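Local coordinates for protein alpha-1,3-glucanase (Paenibacillus glycanilyticus, PDB 6K0P) that hydrolyses alpha-1,3-glucan, acting through a glycoside hydrolase family 87 catalytic domain that binds the alpha-1,3-linked disaccharide nigerose, at residues F389-N401 with F420-V433. The protein carries 1 engineered substitution. Residues are numbered along the deposited sequence; the frame is centred on the assembly and turned at random.
Sequences FAVYGGSDNLFQN and FGYNTLGFGDQDTV. With GLC (alpha-D-glucopyranose), chain B; ACY (acetic acid), chain L.
G394 and F427 lie backbone to backbone where two successive turns of the right-handed parallel beta-helix stack on each other, the fold of this GH87 catalytic domain. Backbone bonds join the coils: G394 N donates to G426 O (3.0 Å) and G394 O accepts from G428 N, which grips G394 at both its polar atoms. Farther on, the parallel strands pair through V433 N to N397 O and F399 N to V433 O (2.8 Å).

Aromatic rings make the next set of contacts. The F427 ring lays one face against G393, whose CA sits 3.5 Å from the ring centroid and almost on the ring normal; V391 CG2 meets its CE1, and I415 and I477 also pack on it. Cutting F427 back to an alanine would probably leave G393 CA without the ring face it rests on and V391 CG2 without its aromatic neighbour. F420, which touches a bound glucose, turns its ring edge toward the face of Y392 in an offset edge-to-face stack, planes at 86°, while Y392 OH is hydrogen-bonded to D355.

At S395 the turn is closed by a side-chain bond. With chi1 at -173°, S395 OG swings anti to its own N, accepts from Q430 N (3.0 Å) and donates to an acetic acid molecule, probably from the crystallisation liquor, that D429 N also holds. Within the turn, one water donates to G393 O, accepts from N397 ND2 and lies 2.7 Å from T432 OG1.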
loop_
_atom_site.group_PDB
_atom_site.type_symbol
_atom_site.label_atom_id
_atom_site.label_comp_id
_atom_site.label_asym_id
_atom_site.label_seq_id
_atom_site.Cartn_x
_atom_site.Cartn_y
_atom_site.Cartn_z
ATOM N N PHE A 389 -3.082 6.557 0.816
ATOM C CA PHE A 389 -2.457 7.670 0.115
ATOM C C PHE A 389 -2.332 8.820 1.101
ATOM O O PHE A 389 -3.271 9.100 1.844
ATOM C CB PHE A 389 -3.319 8.104 -1.089
ATOM C CG PHE A 389 -3.619 6.985 -2.037
ATOM C CD1 PHE A 389 -2.687 6.612 -3.000
ATOM C CD2 PHE A 389 -4.816 6.281 -1.950
ATOM C CE1 PHE A 389 -2.946 5.557 -3.856
ATOM C CE2 PHE A 389 -5.082 5.227 -2.810
ATOM C CZ PHE A 389 -4.145 4.872 -3.770
ATOM N N ALA A 390 -1.176 9.482 1.118
ATOM C CA ALA A 390 -0.968 10.558 2.078
ATOM C C ALA A 390 -0.182 11.684 1.435
ATOM O O ALA A 390 0.868 11.451 0.825
ATOM C CB ALA A 390 -0.238 10.058 3.328
ATOM N N VAL A 391 -0.683 12.906 1.593
ATOM C CA VAL A 391 -0.007 14.088 1.072
ATOM C C VAL A 391 0.152 15.084 2.211
ATOM O O VAL A 391 -0.837 15.488 2.839
ATOM C CB VAL A 391 -0.723 14.685 -0.154
ATOM C CG1 VAL A 391 -2.161 15.056 0.143
ATOM C CG2 VAL A 391 0.055 15.877 -0.711
ATOM N N TYR A 392 1.395 15.444 2.500
ATOM C CA TYR A 392 1.741 16.341 3.593
ATOM C C TYR A 392 2.317 17.605 2.967
ATOM O O TYR A 392 3.503 17.655 2.621
ATOM C CB TYR A 392 2.743 15.662 4.524
ATOM C CG TYR A 392 2.280 14.325 5.084
ATOM C CD1 TYR A 392 1.476 14.260 6.218
ATOM C CD2 TYR A 392 2.655 13.129 4.475
ATOM C CE1 TYR A 392 1.063 13.034 6.734
ATOM C CE2 TYR A 392 2.250 11.906 4.987
ATOM C CZ TYR A 392 1.454 11.863 6.104
ATOM O OH TYR A 392 1.041 10.644 6.604
ATOM N N GLY A 393 1.471 18.627 2.810
ATOM C CA GLY A 393 1.888 19.865 2.168
ATOM C C GLY A 393 2.200 19.670 0.691
ATOM O O GLY A 393 1.875 18.658 0.073
ATOM N N GLY A 394 2.844 20.683 0.124
ATOM C CA GLY A 394 3.244 20.662 -1.272
ATOM C C GLY A 394 2.398 21.617 -2.093
ATOM O O GLY A 394 1.465 22.250 -1.597
ATOM N N SER A 395 2.746 21.709 -3.374
ATOM C CA SER A 395 2.030 22.589 -4.287
ATOM C C SER A 395 2.032 21.958 -5.670
ATOM O O SER A 395 3.045 21.397 -6.099
ATOM C CB SER A 395 2.662 23.994 -4.317
ATOM O OG SER A 395 1.871 24.899 -5.080
ATOM N N ASP A 396 0.890 22.037 -6.353
ATOM C CA ASP A 396 0.762 21.556 -7.731
ATOM C C ASP A 396 1.124 20.074 -7.860
ATOM O O ASP A 396 1.953 19.683 -8.682
ATOM C CB ASP A 396 1.571 22.420 -8.707
ATOM C CG ASP A 396 1.307 22.070 -10.160
ATOM O OD1 ASP A 396 0.155 21.731 -10.510
ATOM O OD2 ASP A 396 2.259 22.136 -10.963
ATOM N N ASN A 397 0.483 19.245 -7.046
ATOM C CA ASN A 397 0.663 17.800 -7.106
ATOM C C ASN A 397 -0.676 17.139 -7.382
ATOM O O ASN A 397 -1.710 17.562 -6.848
ATOM C CB ASN A 397 1.239 17.273 -5.802
ATOM C CG ASN A 397 2.643 17.768 -5.560
ATOM O OD1 ASN A 397 3.549 17.496 -6.351
ATOM N ND2 ASN A 397 2.840 18.507 -4.475
ATOM N N LEU A 398 -0.654 16.099 -8.214
ATOM C CA LEU A 398 -1.861 15.440 -8.694
ATOM C C LEU A 398 -1.879 13.990 -8.226
ATOM O O LEU A 398 -0.877 13.282 -8.353
ATOM C CB LEU A 398 -1.898 15.478 -10.220
ATOM C CG LEU A 398 -3.039 14.725 -10.901
ATOM C CD1 LEU A 398 -4.410 15.338 -10.574
ATOM C CD2 LEU A 398 -2.792 14.712 -12.407
ATOM N N PHE A 399 -3.024 13.557 -7.693
ATOM C CA PHE A 399 -3.283 12.170 -7.321
ATOM C C PHE A 399 -4.553 11.782 -8.066
ATOM O O PHE A 399 -5.638 12.278 -7.738
ATOM C CB PHE A 399 -3.471 12.062 -5.808
ATOM C CG PHE A 399 -2.274 12.532 -5.018
ATOM C CD1 PHE A 399 -2.039 13.880 -4.815
ATOM C CD2 PHE A 399 -1.376 11.610 -4.480
ATOM C CE1 PHE A 399 -0.932 14.312 -4.098
ATOM C CE2 PHE A 399 -0.266 12.038 -3.758
ATOM C CZ PHE A 399 -0.045 13.389 -3.566
ATOM N N GLN A 400 -4.425 10.922 -9.078
ATOM C CA GLN A 400 -5.500 10.723 -10.041
ATOM C C GLN A 400 -5.709 9.246 -10.328
ATOM O O GLN A 400 -4.744 8.504 -10.536
ATOM C CB GLN A 400 -5.161 11.450 -11.339
ATOM C CG GLN A 400 -6.246 11.408 -12.393
ATOM C CD GLN A 400 -5.869 12.270 -13.582
ATOM O OE1 GLN A 400 -4.896 11.987 -14.285
ATOM N NE2 GLN A 400 -6.612 13.349 -13.790
ATOM N N ASN A 401 -6.977 8.831 -10.359
ATOM C CA ASN A 401 -7.385 7.447 -10.613
ATOM C C ASN A 401 -6.785 6.491 -9.577
ATOM O O ASN A 401 -5.906 5.674 -9.862
ATOM C CB ASN A 401 -7.108 6.989 -12.048
ATOM C CG ASN A 401 -7.767 5.661 -12.338
ATOM O OD1 ASN A 401 -8.816 5.365 -11.777
ATOM N ND2 ASN A 401 -7.159 4.850 -13.191
ATOM N N PHE A 420 5.133 17.749 11.687
ATOM C CA PHE A 420 5.853 16.666 12.356
ATOM C C PHE A 420 7.200 17.116 12.919
ATOM O O PHE A 420 8.103 16.293 13.128
ATOM C CB PHE A 420 6.005 15.426 11.464
ATOM C CG PHE A 420 4.691 14.806 11.060
ATOM C CD1 PHE A 420 3.981 15.297 9.976
ATOM C CD2 PHE A 420 4.170 13.736 11.768
ATOM C CE1 PHE A 420 2.771 14.731 9.607
ATOM C CE2 PHE A 420 2.966 13.165 11.405
ATOM C CZ PHE A 420 2.265 13.666 10.322
ATOM N N GLY A 421 7.357 18.416 13.165
ATOM C CA GLY A 421 8.606 18.954 13.662
ATOM C C GLY A 421 9.640 19.269 12.605
ATOM O O GLY A 421 10.712 19.788 12.947
ATOM N N TYR A 422 9.360 18.983 11.339
ATOM C CA TYR A 422 10.296 19.263 10.263
ATOM C C TYR A 422 10.088 20.677 9.720
ATOM O O TYR A 422 9.145 21.382 10.085
ATOM C CB TYR A 422 10.170 18.209 9.160
ATOM C CG TYR A 422 10.435 16.799 9.653
ATOM C CD1 TYR A 422 11.732 16.367 9.918
ATOM C CD2 TYR A 422 9.397 15.900 9.850
ATOM C CE1 TYR A 422 11.980 15.080 10.370
ATOM C CE2 TYR A 422 9.637 14.610 10.300
ATOM C CZ TYR A 422 10.929 14.208 10.560
ATOM O OH TYR A 422 11.167 12.928 11.010
ATOM N N ASN A 423 10.986 21.092 8.830
ATOM C CA ASN A 423 10.966 22.444 8.277
ATOM C C ASN A 423 10.116 22.429 7.012
ATOM O O ASN A 423 10.573 22.009 5.944
ATOM C CB ASN A 423 12.388 22.907 7.988
ATOM C CG ASN A 423 12.451 24.345 7.512
ATOM O OD1 ASN A 423 11.445 25.056 7.495
ATOM N ND2 ASN A 423 13.644 24.784 7.130
ATOM N N THR A 424 8.876 22.902 7.122
ATOM C CA THR A 424 7.970 22.882 5.981
ATOM C C THR A 424 7.028 24.075 6.031
ATOM O O THR A 424 6.688 24.573 7.104
ATOM C CB THR A 424 7.154 21.588 5.919
ATOM O OG1 THR A 424 6.092 21.753 4.972
ATOM C CG2 THR A 424 6.569 21.248 7.280
ATOM N N LEU A 425 6.608 24.518 4.848
ATOM C CA LEU A 425 5.662 25.613 4.699
ATOM C C LEU A 425 4.225 25.133 4.555
ATOM O O LEU A 425 3.323 25.958 4.400
ATOM C CB LEU A 425 6.041 26.459 3.480
ATOM C CG LEU A 425 7.523 26.841 3.410
ATOM C CD1 LEU A 425 7.905 27.301 2.008
ATOM C CD2 LEU A 425 7.827 27.920 4.431
ATOM N N GLY A 426 3.983 23.826 4.601
ATOM C CA GLY A 426 2.630 23.335 4.397
ATOM C C GLY A 426 2.268 23.288 2.920
ATOM O O GLY A 426 3.105 23.009 2.062
ATOM N N PHE A 427 0.995 23.552 2.629
ATOM C CA PHE A 427 0.542 23.583 1.247
ATOM C C PHE A 427 0.837 24.944 0.627
ATOM O O PHE A 427 0.838 25.972 1.310
ATOM C CB PHE A 427 -0.956 23.263 1.150
ATOM C CG PHE A 427 -1.264 21.825 1.444
ATOM C CD1 PHE A 427 -1.123 20.872 0.456
ATOM C CD2 PHE A 427 -1.625 21.418 2.721
ATOM C CE1 PHE A 427 -1.379 19.528 0.720
ATOM C CE2 PHE A 427 -1.881 20.076 2.998
ATOM C CZ PHE A 427 -1.749 19.125 1.994
ATOM N N GLY A 428 1.085 24.938 -0.677
ATOM C CA GLY A 428 1.447 26.129 -1.416
ATOM C C GLY A 428 0.275 26.751 -2.150
ATOM O O GLY A 428 -0.893 26.547 -1.804
ATOM N N ASP A 429 0.600 27.516 -3.193
ATOM C CA ASP A 429 -0.380 28.364 -3.866
ATOM C C ASP A 429 -1.035 27.717 -5.078
ATOM O O ASP A 429 -1.914 28.340 -5.692
ATOM C CB ASP A 429 0.260 29.698 -4.261
ATOM C CG ASP A 429 0.458 30.610 -3.069
ATOM O OD1 ASP A 429 0.045 30.237 -1.948
ATOM O OD2 ASP A 429 1.029 31.703 -3.257
ATOM N N GLN A 430 -0.644 26.502 -5.445
ATOM C CA GLN A 430 -1.277 25.784 -6.539
ATOM C C GLN A 430 -1.902 24.505 -5.997
ATOM O O GLN A 430 -1.405 23.918 -5.025
ATOM C CB GLN A 430 -0.270 25.490 -7.671
ATOM C CG GLN A 430 0.295 26.770 -8.287
ATOM C CD GLN A 430 1.182 26.538 -9.506
ATOM O OE1 GLN A 430 1.493 25.405 -9.866
ATOM N NE2 GLN A 430 1.587 27.624 -10.151
ATOM N N ASP A 431 -2.993 24.082 -6.635
ATOM C CA ASP A 431 -3.829 23.017 -6.088
ATOM C C ASP A 431 -3.076 21.705 -5.892
ATOM O O ASP A 431 -2.271 21.280 -6.731
ATOM C CB ASP A 431 -5.004 22.735 -7.023
ATOM C CG ASP A 431 -6.182 23.645 -6.780
ATOM O OD1 ASP A 431 -6.255 24.294 -5.710
ATOM O OD2 ASP A 431 -7.037 23.706 -7.674
ATOM N N THR A 432 -3.388 21.051 -4.778
ATOM C CA THR A 432 -3.160 19.628 -4.596
ATOM C C THR A 432 -4.482 18.965 -4.942
ATOM O O THR A 432 -5.513 19.285 -4.339
ATOM C CB THR A 432 -2.776 19.359 -3.145
ATOM O OG1 THR A 432 -1.540 20.027 -2.853
ATOM C CG2 THR A 432 -2.634 17.857 -2.889
ATOM N N VAL A 433 -4.466 18.085 -5.938
ATOM C CA VAL A 433 -5.685 17.584 -6.558
ATOM C C VAL A 433 -5.799 16.088 -6.315
ATOM O O VAL A 433 -4.861 15.331 -6.600
ATOM C CB VAL A 433 -5.716 17.878 -8.068
ATOM C CG1 VAL A 433 -6.980 17.281 -8.701
ATOM C CG2 VAL A 433 -5.618 19.372 -8.328
HETATM C C1 GLC B . 13.619 8.871 7.025
HETATM C C2 GLC B . 15.125 9.079 6.906
HETATM C C3 GLC B . 15.577 10.033 8.005
HETATM C C4 GLC B . 14.773 11.331 7.951
HETATM C C5 GLC B . 13.277 11.007 7.986
HETATM C C6 GLC B . 12.388 12.249 7.900
HETATM O O2 GLC B . 15.777 7.832 7.051
HETATM O O3 GLC B . 16.961 10.292 7.897
HETATM O O4 GLC B . 15.123 12.148 9.049
HETATM O O5 GLC B . 12.958 10.124 6.925
HETATM O O6 GLC B . 12.676 12.986 6.727
HETATM C C ACY L . 3.735 27.810 -5.049
HETATM O O ACY L . 3.450 26.911 -5.922
HETATM O OXT ACY L . 3.146 27.985 -3.989
HETATM C CH3 ACY L . 4.924 28.697 -5.469
HETATM O O HOH W 1 4.404 19.836 4.615
HETATM O O HOH W 2 0.837 18.678 -2.575
HETATM O O HOH W 3 -2.412 21.267 -9.569
#